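Side-chain contacts in inositol 2-dehydrogenase/D-chiro-inositol 3-dehydrogenase (Lactobacillus casei, PDB 4MIY), which oxidises myo-inositol and D-chiro-inositol to their keto derivatives, using NAD as the hydride acceptor: residues A16-L21 with F48-K53; A81-A86 with K91-E96; A310-A315 with V327-A332. All coordinates share one frame; numbering follows the deposited sequence.

Contact 1: residues A16-L21 with F48-K53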
loop_
_atom_site.group_PDB
_atom_site.type_symbol
_atom_site.label_atom_id
_atom_site.label_comp_id
_atom_site.label_asym_id
_atom_site.label_seq_id
_atom_site.Cartn_x
_atom_site.Cartn_y
_atom_site.Cartn_z
ATOM N N ALA A 16 21.158 -27.688 -5.477
ATOM C CA ALA A 16 20.902 -26.272 -5.614
ATOM C C ALA A 16 22.115 -25.423 -5.235
ATOM O O ALA A 16 22.359 -24.442 -5.838
ATOM C CB ALA A 16 19.697 -25.882 -4.804
ATOM N N HIS A 17 22.857 -25.857 -4.241
ATOM C CA HIS A 17 24.134 -25.221 -3.913
ATOM C C HIS A 17 25.183 -25.438 -5.006
ATOM O O HIS A 17 25.929 -24.573 -5.312
ATOM C CB HIS A 17 24.659 -25.691 -2.583
ATOM C CG HIS A 17 24.024 -25.028 -1.414
ATOM N ND1 HIS A 17 23.688 -23.704 -1.416
ATOM C CD2 HIS A 17 23.696 -25.497 -0.200
ATOM C CE1 HIS A 17 23.153 -23.392 -0.262
ATOM N NE2 HIS A 17 23.161 -24.457 0.504
ATOM N N ILE A 18 25.213 -26.629 -5.579
ATOM C CA ILE A 18 26.074 -26.871 -6.723
ATOM C C ILE A 18 25.751 -25.973 -7.885
ATOM O O ILE A 18 26.612 -25.438 -8.507
ATOM C CB ILE A 18 26.022 -28.352 -7.177
ATOM C CG1 ILE A 18 26.633 -29.229 -6.107
ATOM C CG2 ILE A 18 26.642 -28.537 -8.551
ATOM C CD1 ILE A 18 26.497 -30.698 -6.390
ATOM N N ASP A 19 24.472 -25.839 -8.170
ATOM C CA ASP A 19 24.025 -24.925 -9.185
ATOM C C ASP A 19 24.494 -23.483 -8.899
ATOM O O ASP A 19 24.931 -22.787 -9.767
ATOM C CB ASP A 19 22.498 -24.979 -9.282
ATOM C CG ASP A 19 21.972 -24.140 -10.380
ATOM O OD1 ASP A 19 22.389 -24.355 -11.496
ATOM O OD2 ASP A 19 21.168 -23.255 -10.117
ATOM N N ARG A 20 24.376 -23.088 -7.649
ATOM C CA ARG A 20 24.843 -21.788 -7.213
ATOM C C ARG A 20 26.324 -21.606 -7.489
ATOM O O ARG A 20 26.718 -20.647 -8.079
ATOM C CB ARG A 20 24.521 -21.552 -5.725
ATOM C CG ARG A 20 23.138 -20.948 -5.506
ATOM C CD ARG A 20 22.782 -20.622 -4.093
ATOM N NE ARG A 20 22.307 -21.757 -3.347
ATOM C CZ ARG A 20 21.057 -22.184 -3.324
ATOM N NH1 ARG A 20 20.112 -21.584 -3.997
ATOM N NH2 ARG A 20 20.758 -23.205 -2.592
ATOM N N LEU A 21 27.110 -22.582 -7.091
ATOM C CA LEU A 21 28.547 -22.504 -7.216
ATOM C C LEU A 21 29.006 -22.606 -8.651
ATOM O O LEU A 21 30.006 -22.081 -9.000
ATOM C CB LEU A 21 29.221 -23.556 -6.371
ATOM C CG LEU A 21 28.947 -23.410 -4.890
ATOM C CD1 LEU A 21 29.296 -24.636 -4.229
ATOM C CD2 LEU A 21 29.708 -22.290 -4.273
ATOM N N PHE A 48 25.400 -31.240 -14.001
ATOM C CA PHE A 48 25.978 -29.914 -13.923
ATOM C C PHE A 48 27.303 -29.819 -14.637
ATOM O O PHE A 48 27.971 -28.833 -14.545
ATOM C CB PHE A 48 26.125 -29.513 -12.452
ATOM C CG PHE A 48 24.833 -29.329 -11.762
ATOM C CD1 PHE A 48 24.116 -28.203 -11.956
ATOM C CD2 PHE A 48 24.340 -30.279 -10.945
ATOM C CE1 PHE A 48 22.937 -28.037 -11.363
ATOM C CE2 PHE A 48 23.162 -30.114 -10.359
ATOM C CZ PHE A 48 22.467 -28.976 -10.556
ATOM N N HIS A 49 27.675 -30.883 -15.323
ATOM C CA HIS A 49 28.894 -30.903 -16.137
ATOM C C HIS A 49 30.141 -30.524 -15.413
ATOM O O HIS A 49 30.884 -29.715 -15.887
ATOM C CB HIS A 49 28.796 -29.965 -17.301
ATOM C CG HIS A 49 27.706 -30.298 -18.242
ATOM N ND1 HIS A 49 26.504 -30.817 -17.836
ATOM C CD2 HIS A 49 27.632 -30.179 -19.578
ATOM C CE1 HIS A 49 25.727 -30.989 -18.879
ATOM N NE2 HIS A 49 26.388 -30.610 -19.950
ATOM N N LEU A 50 30.333 -31.122 -14.270
ATOM C CA LEU A 50 31.406 -30.824 -13.394
ATOM C C LEU A 50 32.633 -31.614 -13.783
ATOM O O LEU A 50 32.530 -32.718 -14.244
ATOM C CB LEU A 50 31.014 -31.237 -12.000
ATOM C CG LEU A 50 29.828 -30.586 -11.320
ATOM C CD1 LEU A 50 29.755 -31.031 -9.957
ATOM C CD2 LEU A 50 29.950 -29.109 -11.337
ATOM N N ASN A 51 33.786 -30.999 -13.609
ATOM C CA ASN A 51 35.036 -31.701 -13.619
ATOM C C ASN A 51 35.339 -32.063 -12.196
ATOM O O ASN A 51 35.990 -31.325 -11.496
ATOM C CB ASN A 51 36.143 -30.847 -14.246
ATOM C CG ASN A 51 37.501 -31.502 -14.147
ATOM O OD1 ASN A 51 37.786 -32.425 -14.859
ATOM N ND2 ASN A 51 38.337 -31.015 -13.256
ATOM N N ALA A 52 34.812 -33.184 -11.744
ATOM C CA ALA A 52 34.879 -33.507 -10.341
ATOM C C ALA A 52 34.980 -34.989 -10.042
ATOM O O ALA A 52 34.443 -35.784 -10.760
ATOM C CB ALA A 52 33.640 -32.948 -9.642
ATOM N N LYS A 53 35.616 -35.313 -8.933
ATOM C CA LYS A 53 35.675 -36.665 -8.406
ATOM C C LYS A 53 34.484 -37.051 -7.558
ATOM O O LYS A 53 34.016 -36.301 -6.739
ATOM C CB LYS A 53 36.946 -36.912 -7.598
ATOM C CG LYS A 53 36.982 -38.245 -6.855
ATOM C CD LYS A 53 38.393 -38.836 -6.642
ATOM C CE LYS A 53 38.543 -40.227 -7.293
ATOM N NZ LYS A 53 37.694 -41.225 -6.650
#

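Contact 2: residues A81-A86 with K91-E96. With NAD (nicotinamide-adenine-dinucleotide), chain E.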
loop_
_atom_site.group_PDB
_atom_site.type_symbol
_atom_site.label_atom_id
_atom_site.label_comp_id
_atom_site.label_asym_id
_atom_site.label_seq_id
_atom_site.Cartn_x
_atom_site.Cartn_y
_atom_site.Cartn_z
ATOM N N ALA A 81 28.552 -35.402 12.660
ATOM C CA ALA A 81 29.708 -36.264 12.590
ATOM C C ALA A 81 30.585 -35.817 11.475
ATOM O O ALA A 81 31.779 -35.835 11.572
ATOM C CB ALA A 81 29.282 -37.663 12.352
ATOM N N THR A 82 29.955 -35.406 10.400
ATOM C CA THR A 82 30.674 -34.957 9.243
ATOM C C THR A 82 31.423 -33.666 9.548
ATOM O O THR A 82 32.548 -33.510 9.156
ATOM C CB THR A 82 29.741 -34.791 8.085
ATOM O OG1 THR A 82 29.238 -36.060 7.709
ATOM C CG2 THR A 82 30.446 -34.147 6.878
ATOM N N VAL A 83 30.788 -32.762 10.257
ATOM C CA VAL A 83 31.403 -31.535 10.653
ATOM C C VAL A 83 32.572 -31.797 11.568
ATOM O O VAL A 83 33.590 -31.152 11.476
ATOM C CB VAL A 83 30.388 -30.555 11.287
ATOM C CG1 VAL A 83 31.039 -29.428 11.855
ATOM C CG2 VAL A 83 29.399 -30.069 10.225
ATOM N N LEU A 84 32.425 -32.757 12.463
ATOM C CA LEU A 84 33.518 -33.117 13.337
ATOM C C LEU A 84 34.648 -33.752 12.553
ATOM O O LEU A 84 35.756 -33.520 12.857
ATOM C CB LEU A 84 33.074 -34.039 14.459
ATOM C CG LEU A 84 32.027 -33.535 15.422
ATOM C CD1 LEU A 84 31.438 -34.681 16.134
ATOM C CD2 LEU A 84 32.623 -32.601 16.367
ATOM N N LYS A 85 34.368 -34.485 11.525
ATOM C CA LYS A 85 35.446 -34.971 10.695
ATOM C C LYS A 85 36.166 -33.905 9.914
ATOM O O LYS A 85 37.342 -33.957 9.713
ATOM C CB LYS A 85 34.941 -35.971 9.715
ATOM C CG LYS A 85 34.725 -37.336 10.271
ATOM C CD LYS A 85 33.783 -38.006 9.416
ATOM C CE LYS A 85 33.847 -39.443 9.583
ATOM N NZ LYS A 85 32.567 -39.732 10.171
ATOM N N ALA A 86 35.447 -32.895 9.478
ATOM C CA ALA A 86 36.045 -31.842 8.688
ATOM C C ALA A 86 36.886 -30.940 9.566
ATOM O O ALA A 86 37.821 -30.324 9.110
ATOM C CB ALA A 86 34.947 -31.057 7.959
ATOM N N LYS A 91 40.090 -27.322 6.393
ATOM C CA LYS A 91 39.140 -26.799 5.450
ATOM C C LYS A 91 38.084 -25.880 6.059
ATOM O O LYS A 91 37.734 -25.974 7.188
ATOM C CB LYS A 91 38.467 -27.933 4.687
ATOM C CG LYS A 91 39.412 -28.758 3.849
ATOM C CD LYS A 91 38.745 -29.972 3.348
ATOM C CE LYS A 91 39.561 -30.795 2.365
ATOM N NZ LYS A 91 40.941 -30.875 2.697
ATOM N N PHE A 92 37.634 -24.952 5.245
ATOM C CA PHE A 92 36.468 -24.179 5.576
ATOM C C PHE A 92 35.214 -25.051 5.412
ATOM O O PHE A 92 35.170 -25.926 4.605
ATOM C CB PHE A 92 36.411 -22.948 4.665
ATOM C CG PHE A 92 37.470 -21.922 4.967
ATOM C CD1 PHE A 92 37.254 -20.953 5.893
ATOM C CD2 PHE A 92 38.660 -21.929 4.310
ATOM C CE1 PHE A 92 38.204 -19.997 6.139
ATOM C CE2 PHE A 92 39.572 -21.006 4.557
ATOM C CZ PHE A 92 39.367 -20.039 5.481
ATOM N N ILE A 93 34.207 -24.762 6.214
ATOM C CA ILE A 93 33.024 -25.591 6.300
ATOM C C ILE A 93 31.742 -24.726 6.263
ATOM O O ILE A 93 31.537 -23.878 7.107
ATOM C CB ILE A 93 33.027 -26.359 7.614
ATOM C CG1 ILE A 93 34.267 -27.242 7.731
ATOM C CG2 ILE A 93 31.777 -27.187 7.746
ATOM C CD1 ILE A 93 34.581 -27.565 9.144
ATOM N N PHE A 94 30.938 -24.984 5.243
ATOM C CA PHE A 94 29.577 -24.483 5.143
ATOM C C PHE A 94 28.647 -25.656 5.373
ATOM O O PHE A 94 28.583 -26.540 4.594
ATOM C CB PHE A 94 29.313 -23.872 3.766
ATOM C CG PHE A 94 27.959 -23.208 3.639
ATOM C CD1 PHE A 94 26.857 -23.942 3.313
ATOM C CD2 PHE A 94 27.808 -21.865 3.869
ATOM C CE1 PHE A 94 25.641 -23.357 3.203
ATOM C CE2 PHE A 94 26.581 -21.281 3.773
ATOM C CZ PHE A 94 25.510 -22.019 3.441
ATOM N N THR A 95 27.953 -25.620 6.484
ATOM C CA THR A 95 26.947 -26.619 6.745
ATOM C C THR A 95 25.567 -26.005 6.652
ATOM O O THR A 95 25.330 -24.957 7.175
ATOM C CB THR A 95 27.151 -27.337 8.091
ATOM O OG1 THR A 95 26.200 -28.371 8.230
ATOM C CG2 THR A 95 27.043 -26.424 9.205
ATOM N N GLU A 96 24.694 -26.671 5.937
ATOM C CA GLU A 96 23.307 -26.323 6.056
ATOM C C GLU A 96 22.823 -26.485 7.492
ATOM O O GLU A 96 23.409 -27.186 8.271
ATOM C CB GLU A 96 22.446 -27.114 5.081
ATOM C CG GLU A 96 22.258 -26.444 3.732
ATOM C CD GLU A 96 21.624 -25.061 3.841
ATOM O OE1 GLU A 96 20.992 -24.779 4.847
ATOM O OE2 GLU A 96 21.781 -24.286 2.929
HETATM P PA NAD E . 17.506 -34.500 0.522
HETATM O O1A NAD E . 17.009 -35.657 1.239
HETATM O O2A NAD E . 17.076 -34.182 -0.758
HETATM O O5B NAD E . 19.054 -34.642 0.215
HETATM C C5B NAD E . 19.992 -35.051 1.124
HETATM C C4B NAD E . 21.066 -35.879 0.405
HETATM O O4B NAD E . 21.967 -36.292 1.396
HETATM C C3B NAD E . 20.585 -37.211 -0.153
HETATM O O3B NAD E . 21.028 -37.357 -1.439
HETATM C C2B NAD E . 21.140 -38.260 0.770
HETATM O O2B NAD E . 21.397 -39.482 0.121
HETATM C C1B NAD E . 22.417 -37.640 1.194
HETATM N N9A NAD E . 22.950 -38.119 2.449
HETATM C C8A NAD E . 22.319 -38.441 3.534
HETATM N N7A NAD E . 23.142 -38.754 4.527
HETATM C C5A NAD E . 24.366 -38.622 4.053
HETATM C C6A NAD E . 25.722 -38.815 4.525
HETATM N N6A NAD E . 26.013 -39.183 5.748
HETATM N N1A NAD E . 26.691 -38.521 3.690
HETATM C C2A NAD E . 26.497 -38.144 2.481
HETATM N N3A NAD E . 25.295 -37.987 1.969
HETATM C C4A NAD E . 24.224 -38.202 2.706
HETATM O O3 NAD E . 17.370 -33.333 1.579
HETATM P PN NAD E . 17.621 -31.736 1.321
HETATM O O1N NAD E . 16.325 -31.090 1.161
HETATM O O2N NAD E . 18.423 -31.551 0.169
HETATM O O5D NAD E . 18.146 -31.202 2.649
HETATM C C5D NAD E . 19.510 -31.355 2.951
HETATM C C4D NAD E . 19.921 -30.448 4.064
HETATM O O4D NAD E . 19.698 -29.121 3.621
HETATM C C3D NAD E . 19.103 -30.680 5.289
HETATM O O3D NAD E . 19.922 -30.467 6.396
HETATM C C2D NAD E . 18.058 -29.578 5.142
HETATM O O2D NAD E . 17.620 -29.263 6.408
HETATM C C1D NAD E . 18.871 -28.464 4.545
HETATM N N1N NAD E . 18.037 -27.460 3.884
HETATM C C2N NAD E . 18.111 -26.186 4.260
HETATM C C3N NAD E . 17.323 -25.196 3.711
HETATM C C7N NAD E . 17.453 -23.758 4.159
HETATM O O7N NAD E . 18.445 -23.346 4.668
HETATM N N7N NAD E . 16.452 -23.013 3.916
HETATM C C4N NAD E . 16.464 -25.551 2.687
HETATM C C5N NAD E . 16.429 -26.877 2.321
HETATM C C6N NAD E . 17.217 -27.808 2.946
#

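Contact 3: residues A310-A315 with V327-A332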
loop_
_atom_site.group_PDB
_atom_site.type_symbol
_atom_site.label_atom_id
_atom_site.label_comp_id
_atom_site.label_asym_id
_atom_site.label_seq_id
_atom_site.Cartn_x
_atom_site.Cartn_y
_atom_site.Cartn_z
ATOM N N ALA A 310 20.615 -22.119 18.199
ATOM C CA ALA A 310 19.429 -22.564 17.535
ATOM C C ALA A 310 19.050 -23.962 17.997
ATOM O O ALA A 310 17.914 -24.226 18.231
ATOM C CB ALA A 310 19.611 -22.530 16.056
ATOM N N ALA A 311 20.052 -24.809 18.151
ATOM C CA ALA A 311 19.842 -26.148 18.652
ATOM C C ALA A 311 19.235 -26.205 20.044
ATOM O O ALA A 311 18.343 -26.956 20.275
ATOM C CB ALA A 311 21.113 -26.927 18.585
ATOM N N ILE A 312 19.721 -25.365 20.934
ATOM C CA ILE A 312 19.203 -25.285 22.295
ATOM C C ILE A 312 17.750 -24.817 22.284
ATOM O O ILE A 312 16.912 -25.333 22.977
ATOM C CB ILE A 312 20.046 -24.323 23.114
ATOM C CG1 ILE A 312 21.437 -24.900 23.342
ATOM C CG2 ILE A 312 19.403 -23.998 24.428
ATOM C CD1 ILE A 312 22.367 -23.921 23.837
ATOM N N THR A 313 17.489 -23.797 21.494
ATOM C CA THR A 313 16.179 -23.201 21.445
ATOM C C THR A 313 15.177 -24.156 20.809
ATOM O O THR A 313 14.081 -24.281 21.253
ATOM C CB THR A 313 16.256 -21.870 20.715
ATOM O OG1 THR A 313 17.159 -21.012 21.389
ATOM C CG2 THR A 313 14.923 -21.213 20.678
ATOM N N ALA A 314 15.597 -24.848 19.776
ATOM C CA ALA A 314 14.743 -25.809 19.127
ATOM C C ALA A 314 14.384 -26.964 20.048
ATOM O O ALA A 314 13.306 -27.449 20.044
ATOM C CB ALA A 314 15.378 -26.332 17.876
ATOM N N ALA A 315 15.327 -27.365 20.850
ATOM C CA ALA A 315 15.072 -28.433 21.772
ATOM C C ALA A 315 14.115 -27.980 22.882
ATOM O O ALA A 315 13.262 -28.713 23.280
ATOM C CB ALA A 315 16.364 -28.903 22.328
ATOM N N VAL A 327 9.265 -23.196 28.533
ATOM C CA VAL A 327 10.561 -23.759 28.833
ATOM C C VAL A 327 11.664 -22.690 28.887
ATOM O O VAL A 327 11.818 -21.932 27.981
ATOM C CB VAL A 327 10.912 -24.821 27.821
ATOM C CG1 VAL A 327 12.268 -25.394 28.106
ATOM C CG2 VAL A 327 9.897 -25.887 27.799
ATOM N N LEU A 328 12.438 -22.670 29.960
ATOM C CA LEU A 328 13.485 -21.697 30.101
ATOM C C LEU A 328 14.681 -22.003 29.251
ATOM O O LEU A 328 14.958 -23.121 28.961
ATOM C CB LEU A 328 13.904 -21.543 31.538
ATOM C CG LEU A 328 12.840 -21.078 32.505
ATOM C CD1 LEU A 328 13.463 -20.841 33.824
ATOM C CD2 LEU A 328 12.147 -19.857 32.089
ATOM N N ILE A 329 15.355 -20.944 28.847
ATOM C CA ILE A 329 16.565 -21.001 28.048
ATOM C C ILE A 329 17.655 -20.147 28.691
ATOM O O ILE A 329 17.444 -19.029 29.050
ATOM C CB ILE A 329 16.320 -20.436 26.632
ATOM C CG1 ILE A 329 15.391 -21.323 25.846
ATOM C CG2 ILE A 329 17.612 -20.311 25.887
ATOM C CD1 ILE A 329 14.845 -20.634 24.645
ATOM N N ASN A 330 18.836 -20.717 28.816
ATOM C CA ASN A 330 19.948 -20.029 29.430
ATOM C C ASN A 330 21.155 -20.310 28.619
ATOM O O ASN A 330 21.739 -21.323 28.745
ATOM C CB ASN A 330 20.189 -20.566 30.827
ATOM C CG ASN A 330 21.247 -19.834 31.535
ATOM O OD1 ASN A 330 21.497 -18.665 31.262
ATOM N ND2 ASN A 330 21.882 -20.498 32.481
ATOM N N VAL A 331 21.523 -19.399 27.775
ATOM C CA VAL A 331 22.622 -19.692 26.912
ATOM C C VAL A 331 23.858 -19.042 27.457
ATOM O O VAL A 331 23.807 -17.924 27.938
ATOM C CB VAL A 331 22.344 -19.198 25.532
ATOM C CG1 VAL A 331 21.317 -20.086 24.912
ATOM C CG2 VAL A 331 21.845 -17.805 25.600
ATOM N N ALA A 332 24.961 -19.772 27.399
ATOM C CA ALA A 332 26.198 -19.279 27.982
ATOM C C ALA A 332 26.694 -18.114 27.197
ATOM O O ALA A 332 26.411 -17.984 26.023
ATOM C CB ALA A 332 27.239 -20.339 28.043
#

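Contact 1: residues A16-L21 with F48-K53
Asp-19 on the helical segment 16-21 and Phe-48, the first residue to leave helical geometry after helix 38-47, bring their backbones to 7.2 Å between Asp-19 CA and Phe-48 CA. From there the Phe-48 ring reaches across to the side of the first helix, its CG anti to the carbonyl carbon (chi1 -67°). The CG2 methyl of Ile-18 sits over one face of this ring, 4.0 Å from the ring centroid and 24° off the normal, a CH-pi contact displaced toward the rim near CG and CD2. The far end of the ring meets Asp-19 instead: Asp-19 CB lies 3.7 Å from Phe-48 CE1, and the two side chains run roughly perpendicular. The Asp-19 carboxylate is turned 43° from the ring plane, and its OD1 is hydrogen-bonded to Asn-23 ND2. Leu-50 adds a more distant apolar touch, its CD1 4.2 Å from Ile-18 CG2. Between Phe-48 and Leu-50 the chain turns out of the helix at His-49, whose positive phi makes it the C-prime residue of a Schellman motif closing helix 38-47. With an alanine in place of Phe-48, Ile-18 CG2 would probably lose the aromatic face that it packs against, and a gap would be likely to open beside Asp-19 CB. The contact joins helix 12-24 of the Rossmann fold to the loop that leads from helix 38-47 to strand 53-54: Phe-48 also rests on Arg-15 and Asn-23 of helix 12-24, while Ile-18 reaches Val-7 of strand 3-8 and Leu-50 reaches Val-30 of strand 28-34.

Contact 2: residues A81-A86 with K91-E96
Ala-86 and Ile-93 form the close end of this buried contact, where the Ala-86 CB methyl is 3.7 Å from Ile-93 CD1. Ile-93 CG1 is anti to the carbonyl carbon (chi1 -59°), and the extended chain beyond it carries CD1 under the last turn of the helix, where it also nears Ala-86 C. The packing is looser one helical turn back. Here Val-83 CG2 lies 4.1 Å from Thr-95 CB, with the two side chains crossing nearly at a right angle, and the same methyl is 4.5 Å from Ile-93 CG2. Helix 79-86 and strand 92-95 are the second and third elements of a beta-alpha-beta unit that starts with strand 69-72. Their segments run antiparallel at 169°, with axes 9.6 Å apart, as expected where a helix returns across a parallel sheet. Ile-121 of the adjacent strand 121-123 touches both Val-83 and Ile-93. Apolar packing gives way to polar partners toward the cofactor end of the strand. Thr-95 OG1 donates a 3.0 Å hydrogen bond to Glu-96 O, meeting a lone pair in the carbonyl plane. Glu-96 belongs to the NAD pocket: its CB and CG lie against the nicotinamide ribose, both 3.7 Å from NAD O4D, and its bent chain brings the carboxylate beside the nicotinamide.

Contact 3: residues A310-A315 with V327-A332
Ile-329 faces the helical segment 310-315; Ile-329 CA and Thr-313 CA are 7.0 Å apart, the shortest such distance between the segments. From Ile-329 CB two branches diverge. The short one, CG2, points to Ile-312 and comes within 4.4 Å of Ile-312 CG2, a light methyl-to-methyl touch. The longer one leaves through CG1, anti to the carbonyl carbon (chi1 -67°), and ends in CD1, which meets the forked end of Thr-313: Ile-329 CD1 is 4.0 Å from Thr-313 CG2 and equally far from Thr-313 OG1. These two side chains cross at about a right angle. The hydroxyl has its polar partner within the helix, being hydrogen-bonded to Ile-309 O. In the C-terminal alpha/beta domain, helix 304-323 here packs over one face of a mixed sheet, near the edge where strand 327-328 is the outermost strand within this chain, next to strand 189-195. Thr-313 reaches Tyr-189 and Ile-192 of that neighbouring strand as well as Ile-178 of helix 168-185. Two residues past Ile-329, Val-331 also faces the helix; Val-331 CG1 and Ile-312 CD1 are 4.1 Å apart, the side chains meeting at a slant.

How the contacts relate
Contacts 1 and 2 both belong to the NAD-binding Rossmann fold, and although their centres are 18 Å apart they meet through side chains beside the cofactor. His-17 of segment 16-21 and Glu-96 of segment 91-96 are probably hydrogen-bonded, with His-17 NE2 2.8 Å from Glu-96 OE2, and His-17 packs edge-to-face with Phe-94. Glu-96 lies in the NAD pocket, whereas the Ile-18 side chain of contact 1 stays about 10 Å from NAD. Contact 3 lies in the C-terminal alpha/beta domain. It touches neither of the others: its nearest atoms are about 10 Å from contact 2 and about 16 Å from contact 1.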